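Local coordinates for D-galactonate dehydratase family member RspA (Pantoea ananatis, PDB 3T6C), which dehydrates D-gluconate, with low activity in vitro, to 2-dehydro-3-deoxy-D-gluconate and uses one magnesium ion per subunit, at residues 61-75 / 105-117. Sequence-based numbering, arbitrary orientation. Where two conformers were deposited one is given.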
ATOM      1  N   CYS A  61      39.964 -13.534  -4.387  1.00  7.69           N
ATOM      2  CA  CYS A  61      39.631 -13.078  -5.743  1.00 10.33           C
ATOM      3  C   CYS A  61      39.023 -11.666  -5.719  1.00  9.90           C
ATOM      4  O   CYS A  61      38.116 -11.346  -4.938  1.00 11.82           O
ATOM      5  CB  CYS A  61      38.617 -13.997  -6.441  1.00 10.27           C
ATOM      6  SG  CYS A  61      38.483 -13.581  -8.207  1.00 11.19           S
ATOM      7  N   ALA A  62      39.716 -10.793  -6.420  1.00  8.12           N
ATOM      8  CA  ALA A  62      39.378  -9.386  -6.621  1.00  7.02           C
ATOM      9  C   ALA A  62      38.947  -9.079  -8.060  1.00 11.25           C
ATOM     10  O   ALA A  62      39.180  -7.962  -8.530  1.00 11.33           O
ATOM     11  CB  ALA A  62      40.487  -8.475  -6.079  1.00  9.78           C
ATOM     12  N   THR A  63      38.547 -10.083  -8.836  1.00  9.81           N
ATOM     13  CA  THR A  63      38.584  -9.854 -10.286  1.00 10.89           C
ATOM     14  C   THR A  63      37.359  -9.050 -10.750  1.00 11.17           C
ATOM     15  O   THR A  63      36.245  -9.573 -10.927  1.00 11.42           O
ATOM     16  CB  THR A  63      38.588 -11.240 -11.001  1.00  9.69           C
ATOM     17  OG1 THR A  63      39.794 -11.934 -10.682  1.00  9.88           O
ATOM     18  CG2 THR A  63      38.536 -11.106 -12.533  1.00  7.97           C
ATOM     19  N   PHE A  64      37.640  -7.775 -11.062  1.00  8.94           N
ATOM     20  CA  PHE A  64      36.772  -6.904 -11.896  1.00  8.16           C
ATOM     21  C   PHE A  64      37.687  -6.753 -13.096  1.00  9.17           C
ATOM     22  O   PHE A  64      38.595  -5.882 -13.146  1.00 10.25           O
ATOM     23  CB  PHE A  64      36.635  -5.590 -11.128  1.00  9.05           C
ATOM     24  CG  PHE A  64      35.883  -4.490 -11.819  1.00  9.40           C
ATOM     25  CD1 PHE A  64      35.298  -4.647 -13.070  1.00  9.94           C
ATOM     26  CD2 PHE A  64      35.797  -3.248 -11.164  1.00  8.73           C
ATOM     27  CE1 PHE A  64      34.608  -3.605 -13.691  1.00  8.23           C
ATOM     28  CE2 PHE A  64      35.112  -2.163 -11.762  1.00  8.46           C
ATOM     29  CZ  PHE A  64      34.524  -2.340 -13.053  1.00  8.90           C
ATOM     30  N   THR A  65      37.386  -7.541 -14.124  1.00  9.20           N
ATOM     31  CA  THR A  65      38.370  -7.730 -15.212  1.00 10.79           C
ATOM     32  C   THR A  65      38.587  -6.455 -16.024  1.00 12.34           C
ATOM     33  O   THR A  65      39.689  -6.204 -16.537  1.00 12.13           O
ATOM     34  CB  THR A  65      37.982  -8.996 -16.077  1.00 12.78           C
ATOM     35  OG1 THR A  65      39.076  -9.348 -16.937  1.00 12.10           O
ATOM     36  CG2 THR A  65      36.771  -8.717 -16.998  1.00 12.77           C
ATOM     37  N   GLN A  66      37.551  -5.618 -16.106  1.00  9.92           N
ATOM     38  CA  GLN A  66      37.637  -4.413 -16.933  1.00  8.67           C
ATOM     39  C   GLN A  66      38.399  -3.281 -16.303  1.00 11.22           C
ATOM     40  O   GLN A  66      38.657  -2.258 -16.924  1.00 11.38           O
ATOM     41  CB  GLN A  66      36.243  -3.899 -17.272  1.00  8.52           C
ATOM     42  CG  GLN A  66      35.350  -4.892 -18.100  1.00  9.37           C
ATOM     43  CD  GLN A  66      34.583  -5.920 -17.285  1.00  9.04           C
ATOM     44  OE1 GLN A  66      34.704  -6.013 -16.048  1.00  9.22           O
ATOM     45  NE2 GLN A  66      33.777  -6.736 -17.985  1.00 10.59           N
ATOM     46  N   ARG A  67      38.559  -3.388 -15.008  1.00  8.80           N
ATOM     47  CA  ARG A  67      39.249  -2.417 -14.167  1.00  8.63           C
ATOM     48  C   ARG A  67      40.503  -2.776 -13.395  1.00 11.55           C
ATOM     49  O   ARG A  67      40.602  -2.331 -12.205  1.00 10.80           O
ATOM     50  CB  ARG A  67      38.262  -1.500 -13.440  1.00  9.56           C
ATOM     51  CG  ARG A  67      37.285  -0.691 -14.353  1.00  8.20           C
ATOM     52  CD  ARG A  67      38.083   0.466 -15.047  1.00 11.09           C
ATOM     53  NE  ARG A  67      37.203   1.433 -15.755  1.00  9.19           N
ATOM     54  CZ  ARG A  67      36.764   1.225 -16.996  1.00 11.26           C
ATOM     55  NH1 ARG A  67      37.061   0.084 -17.616  1.00 11.32           N
ATOM     56  NH2 ARG A  67      36.035   2.175 -17.622  1.00 11.54           N
ATOM     57  N   ILE A  68      41.207  -3.829 -13.825  1.00 10.81           N
ATOM     58  CA  ILE A  68      42.198  -4.459 -12.948  1.00  9.14           C
ATOM     59  C   ILE A  68      43.162  -3.470 -12.302  1.00  9.72           C
ATOM     60  O   ILE A  68      43.553  -3.673 -11.155  1.00 11.28           O
ATOM     61  CB  ILE A  68      43.008  -5.567 -13.696  1.00 10.24           C
ATOM     62  CG1 ILE A  68      43.887  -4.988 -14.813  1.00 12.44           C
ATOM     63  CG2 ILE A  68      42.034  -6.650 -14.215  1.00 10.08           C
ATOM     64  CD1 ILE A  68      44.688  -6.073 -15.572  1.00 10.70           C
ATOM     65  N   TYR A  69      43.543  -2.400 -12.995  1.00  9.98           N
ATOM     66  CA  TYR A  69      44.545  -1.465 -12.419  1.00 10.15           C
ATOM     67  C   TYR A  69      43.951  -0.552 -11.362  1.00 10.07           C
ATOM     68  O   TYR A  69      44.677  -0.112 -10.455  1.00 12.38           O
ATOM     69  CB  TYR A  69      45.255  -0.677 -13.519  1.00 10.16           C
ATOM     70  CG  TYR A  69      46.018  -1.614 -14.462  1.00 11.45           C
ATOM     71  CD1 TYR A  69      47.042  -2.392 -13.991  1.00 14.99           C
ATOM     72  CD2 TYR A  69      45.673  -1.690 -15.808  1.00 12.91           C
ATOM     73  CE1 TYR A  69      47.701  -3.270 -14.831  1.00 13.99           C
ATOM     74  CE2 TYR A  69      46.353  -2.517 -16.660  1.00 17.70           C
ATOM     75  CZ  TYR A  69      47.337  -3.335 -16.162  1.00 17.66           C
ATOM     76  OH  TYR A  69      47.994  -4.217 -17.044  1.00 20.36           O
ATOM     77  N   ALA A  70      42.644  -0.270 -11.435  1.00 10.41           N
ATOM     78  CA  ALA A  70      42.025   0.565 -10.424  1.00  8.98           C
ATOM     79  C   ALA A  70      41.816  -0.290  -9.172  1.00 11.25           C
ATOM     80  O   ALA A  70      42.016   0.179  -8.058  1.00 12.06           O
ATOM     81  CB  ALA A  70      40.702   1.130 -10.924  1.00 11.84           C
ATOM     82  N   VAL A  71      41.364  -1.545  -9.349  1.00  9.68           N
ATOM     83  CA  VAL A  71      41.337  -2.490  -8.230  1.00  8.77           C
ATOM     84  C   VAL A  71      42.719  -2.732  -7.613  1.00 10.55           C
ATOM     85  O   VAL A  71      42.838  -2.727  -6.382  1.00 10.71           O
ATOM     86  CB  VAL A  71      40.669  -3.825  -8.676  1.00  9.52           C
ATOM     87  CG1 VAL A  71      40.694  -4.866  -7.544  1.00  9.01           C
ATOM     88  CG2 VAL A  71      39.272  -3.578  -9.132  1.00 10.13           C
ATOM     89  N   GLN A  72      43.752  -2.920  -8.437  1.00  9.87           N
ATOM     90  CA  GLN A  72      45.095  -3.074  -7.897  1.00 10.00           C
ATOM     91  C   GLN A  72      45.491  -1.888  -7.028  1.00 10.42           C
ATOM     92  O   GLN A  72      46.057  -2.095  -5.959  1.00 11.90           O
ATOM     93  CB  GLN A  72      46.100  -3.274  -9.041  1.00 12.12           C
ATOM     94  CG  GLN A  72      47.532  -3.346  -8.522  1.00 12.36           C
ATOM     95  CD  GLN A  72      48.473  -3.526  -9.667  1.00 13.05           C
ATOM     96  OE1 GLN A  72      48.449  -2.758 -10.626  1.00 14.32           O
ATOM     97  NE2 GLN A  72      49.291  -4.544  -9.590  1.00 18.81           N
ATOM     98  N   SER A  73      45.215  -0.661  -7.458  0.67 10.93           N
ATOM     99  CA  SER A  73      45.515   0.485  -6.606  0.67  9.86           C
ATOM    100  C   SER A  73      44.703   0.443  -5.297  0.67 10.30           C
ATOM    101  O   SER A  73      45.211   0.660  -4.191  0.67 11.35           O
ATOM    102  CB  SER A  73      45.187   1.781  -7.358  0.67 12.57           C
ATOM    103  OG  SER A  73      45.547   2.905  -6.590  0.67 13.28           O
ATOM    104  N   ALA A  74      43.414   0.170  -5.417  1.00  8.89           N
ATOM    105  CA  ALA A  74      42.529   0.146  -4.232  1.00  9.93           C
ATOM    106  C   ALA A  74      43.025  -0.852  -3.182  1.00 10.19           C
ATOM    107  O   ALA A  74      42.817  -0.680  -1.955  1.00 10.66           O
ATOM    108  CB  ALA A  74      41.048  -0.153  -4.662  1.00 11.80           C
ATOM    109  N   ILE A  75      43.679  -1.925  -3.631  1.00 10.66           N
ATOM    110  CA  ILE A  75      44.299  -2.888  -2.703  1.00 10.31           C
ATOM    111  C   ILE A  75      45.697  -2.401  -2.255  1.00 11.57           C
ATOM    112  O   ILE A  75      45.931  -2.165  -1.046  1.00 12.68           O
ATOM    113  CB  ILE A  75      44.428  -4.264  -3.350  1.00 10.13           C
ATOM    114  CG1 ILE A  75      43.021  -4.823  -3.707  1.00 10.45           C
ATOM    115  CG2 ILE A  75      45.205  -5.205  -2.393  1.00  9.91           C
ATOM    116  CD1 ILE A  75      43.068  -5.973  -4.735  1.00 12.99           C
ATOM    117  N   ARG A 105      31.755   4.179  -0.437  1.00 11.16           N
ATOM    118  CA  ARG A 105      31.780   2.704  -0.487  1.00 10.07           C
ATOM    119  C   ARG A 105      30.682   2.217  -1.447  1.00 10.55           C
ATOM    120  O   ARG A 105      30.063   3.022  -2.138  1.00 10.94           O
ATOM    121  CB  ARG A 105      31.603   2.107   0.911  1.00  9.70           C
ATOM    122  CG  ARG A 105      30.311   2.629   1.581  1.00 10.39           C
ATOM    123  CD  ARG A 105      30.404   2.573   3.034  1.00 10.90           C
ATOM    124  NE  ARG A 105      29.116   2.838   3.705  1.00  9.96           N
ATOM    125  CZ  ARG A 105      28.925   3.890   4.515  1.00 10.60           C
ATOM    126  NH1 ARG A 105      29.911   4.793   4.733  1.00  9.41           N
ATOM    127  NH2 ARG A 105      27.753   4.041   5.099  1.00  8.85           N
ATOM    128  N   ASN A 106      30.464   0.902  -1.511  1.00  9.57           N
ATOM    129  CA  ASN A 106      29.407   0.313  -2.364  1.00  9.13           C
ATOM    130  C   ASN A 106      29.608   0.600  -3.829  1.00 11.36           C
ATOM    131  O   ASN A 106      28.762   1.236  -4.477  1.00 14.38           O
ATOM    132  CB  ASN A 106      28.035   0.809  -1.924  1.00 10.38           C
ATOM    133  CG  ASN A 106      27.675   0.346  -0.509  1.00  9.83           C
ATOM    134  OD1 ASN A 106      27.866  -0.815  -0.167  1.00 14.23           O
ATOM    135  ND2 ASN A 106      27.159   1.251   0.303  1.00 13.51           N
ATOM    136  N   GLY A 107      30.699   0.075  -4.392  1.00  9.72           N
ATOM    137  CA  GLY A 107      30.894   0.190  -5.815  1.00  8.90           C
ATOM    138  C   GLY A 107      31.821  -0.921  -6.285  1.00  9.48           C
ATOM    139  O   GLY A 107      32.436  -1.625  -5.455  1.00 11.19           O
ATOM    140  N   PRO A 108      31.951  -1.097  -7.597  1.00  8.42           N
ATOM    141  CA  PRO A 108      32.670  -2.310  -8.055  1.00  8.74           C
ATOM    142  C   PRO A 108      34.187  -2.248  -7.764  1.00  8.46           C
ATOM    143  O   PRO A 108      34.763  -3.324  -7.495  1.00 10.38           O
ATOM    144  CB  PRO A 108      32.359  -2.392  -9.568  1.00  9.19           C
ATOM    145  CG  PRO A 108      32.016  -0.906  -9.971  1.00  8.98           C
ATOM    146  CD  PRO A 108      31.324  -0.328  -8.684  1.00  8.00           C
ATOM    147  N   VAL A 109      34.854  -1.086  -7.862  1.00  7.53           N
ATOM    148  CA  VAL A 109      36.294  -1.108  -7.565  1.00  8.00           C
ATOM    149  C   VAL A 109      36.452  -1.331  -6.045  1.00  9.73           C
ATOM    150  O   VAL A 109      37.252  -2.199  -5.607  1.00  9.90           O
ATOM    151  CB  VAL A 109      36.925   0.214  -8.000  1.00  6.58           C
ATOM    152  CG1 VAL A 109      38.353   0.225  -7.580  1.00  9.22           C
ATOM    153  CG2 VAL A 109      36.820   0.387  -9.485  1.00  8.68           C
ATOM    154  N   MET A 110      35.706  -0.557  -5.231  1.00  9.46           N
ATOM    155  CA  MET A 110      35.809  -0.716  -3.795  1.00  9.65           C
ATOM    156  C   MET A 110      35.494  -2.146  -3.334  1.00 10.32           C
ATOM    157  O   MET A 110      36.227  -2.723  -2.506  1.00 10.46           O
ATOM    158  CB  MET A 110      34.875   0.255  -3.083  1.00 10.58           C
ATOM    159  CG  MET A 110      35.100   1.741  -3.454  1.00 12.61           C
ATOM    160  SD  MET A 110      36.688   2.401  -3.017  1.00 12.53           S
ATOM    161  CE  MET A 110      36.598   2.356  -1.217  1.00 13.48           C
ATOM    162  N   ASN A 111      34.422  -2.713  -3.861  1.00  9.10           N
ATOM    163  CA  ASN A 111      33.963  -4.003  -3.331  1.00  8.58           C
ATOM    164  C   ASN A 111      34.906  -5.114  -3.757  1.00 10.54           C
ATOM    165  O   ASN A 111      35.145  -6.041  -2.990  1.00  8.33           O
ATOM    166  CB  ASN A 111      32.553  -4.326  -3.830  1.00  8.05           C
ATOM    167  CG  ASN A 111      31.489  -3.377  -3.272  1.00 11.38           C
ATOM    168  OD1 ASN A 111      31.804  -2.414  -2.554  1.00 13.46           O
ATOM    169  ND2 ASN A 111      30.247  -3.594  -3.665  1.00  9.99           N
ATOM    170  N   ASN A 112      35.441  -5.045  -4.968  1.00  8.99           N
ATOM    171  CA  ASN A 112      36.338  -6.107  -5.424  1.00  7.51           C
ATOM    172  C   ASN A 112      37.634  -6.106  -4.632  1.00 10.86           C
ATOM    173  O   ASN A 112      38.164  -7.174  -4.293  1.00  9.99           O
ATOM    174  CB  ASN A 112      36.622  -5.961  -6.917  1.00  6.98           C
ATOM    175  CG  ASN A 112      35.624  -6.709  -7.747  1.00 10.18           C
ATOM    176  OD1 ASN A 112      35.802  -7.897  -7.982  1.00 12.61           O
ATOM    177  ND2 ASN A 112      34.529  -6.042  -8.154  1.00 10.04           N
ATOM    178  N   ALA A 113      38.155  -4.919  -4.336  1.00  9.36           N
ATOM    179  CA  ALA A 113      39.321  -4.861  -3.454  1.00  9.97           C
ATOM    180  C   ALA A 113      39.015  -5.523  -2.092  1.00 11.58           C
ATOM    181  O   ALA A 113      39.830  -6.289  -1.565  1.00 12.23           O
ATOM    182  CB  ALA A 113      39.780  -3.415  -3.260  1.00 10.14           C
ATOM    183  N   LEU A 114      37.865  -5.202  -1.497  1.00  9.81           N
ATOM    184  CA  LEU A 114      37.444  -5.753  -0.213  1.00  8.64           C
ATOM    185  C   LEU A 114      37.305  -7.274  -0.326  1.00  9.99           C
ATOM    186  O   LEU A 114      37.688  -8.022   0.591  1.00 10.52           O
ATOM    187  CB  LEU A 114      36.121  -5.069   0.179  1.00 11.36           C
ATOM    188  CG  LEU A 114      35.508  -5.536   1.469  1.00 15.06           C
ATOM    189  CD1 LEU A 114      36.506  -5.395   2.632  1.00 23.64           C
ATOM    190  CD2 LEU A 114      34.240  -4.654   1.637  1.00 17.34           C
ATOM    191  N   SER A 115      36.760  -7.749  -1.458  1.00  7.65           N
ATOM    192  CA  SER A 115      36.617  -9.209  -1.652  1.00  8.10           C
ATOM    193  C   SER A 115      37.937  -9.949  -1.638  1.00 10.83           C
ATOM    194  O   SER A 115      38.051 -11.059  -1.085  1.00  9.46           O
ATOM    195  CB  SER A 115      35.963  -9.453  -3.056  1.00  9.73           C
ATOM    196  OG  SER A 115      35.879 -10.844  -3.309  1.00 10.59           O
ATOM    197  N   GLY A 116      38.970  -9.357  -2.243  1.00  8.83           N
ATOM    198  CA  GLY A 116      40.242 -10.041  -2.319  1.00  9.10           C
ATOM    199  C   GLY A 116      40.760 -10.267  -0.898  1.00 11.13           C
ATOM    200  O   GLY A 116      41.273 -11.364  -0.571  1.00 10.64           O
ATOM    201  N   ILE A 117      40.599  -9.243  -0.059  0.56  9.05           N
ATOM    202  CA  ILE A 117      40.972  -9.326   1.355  0.56 10.39           C
ATOM    203  C   ILE A 117      40.130 -10.352   2.091  0.56 11.35           C
ATOM    204  O   ILE A 117      40.656 -11.240   2.747  0.56  9.26           O
ATOM    205  CB  ILE A 117      40.819  -7.951   2.051  0.56  9.87           C
ATOM    206  CG1 ILE A 117      41.789  -6.918   1.444  0.56 12.40           C
ATOM    207  CG2 ILE A 117      41.066  -8.077   3.540  0.56 11.99           C
ATOM    208  CD1 ILE A 117      43.169  -7.442   1.210  0.56 10.93           C
TER
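S115 OG donates a hydrogen bond of 2.8 Å to C61 O, meeting it almost head-on (C=O...donor angle 173°). Its chi1 of 177° swings the hydroxyl away from its own backbone N and over to the end of strand 57-61. Next along, the two backbones come very close: A62 CB lies 3.2 Å from N112 O, and the CA of A62 is only 4.4 Å from the CA of G116, which has no side chain to keep them apart.

Farther on, the F64 ring lies beside P108, CE2 to CB 3.5 Å, while V109 CG2 reaches the ring's edge near its plane. The other V109 branch, CG1, turns to the first turns of helix 68-83, where it touches A70 O at 3.7 Å and the A74 methyl. One turn later A113 CB fits against A74 CB and I75 CG1 (3.6 Å to the latter).

N112 lays its amide against F64 CB. ND2 donates hydrogen bonds to P108 O (2.8 Å) and to S324 OG; OD1 accepts from S323 OG, so both ends of this buried amide are held.

The loop after A62 carries Q66, which binds D-gluconate through NE2. The axes of segments 68-75 and 108-117 pass 8.6 Å apart and cross at -58°, within helices 68-83 and 108-129 of the N-terminal capping domain of this enolase-superfamily fold; I75 also packs on strands 29-37 and 44-51, and L114 on helix 91-100.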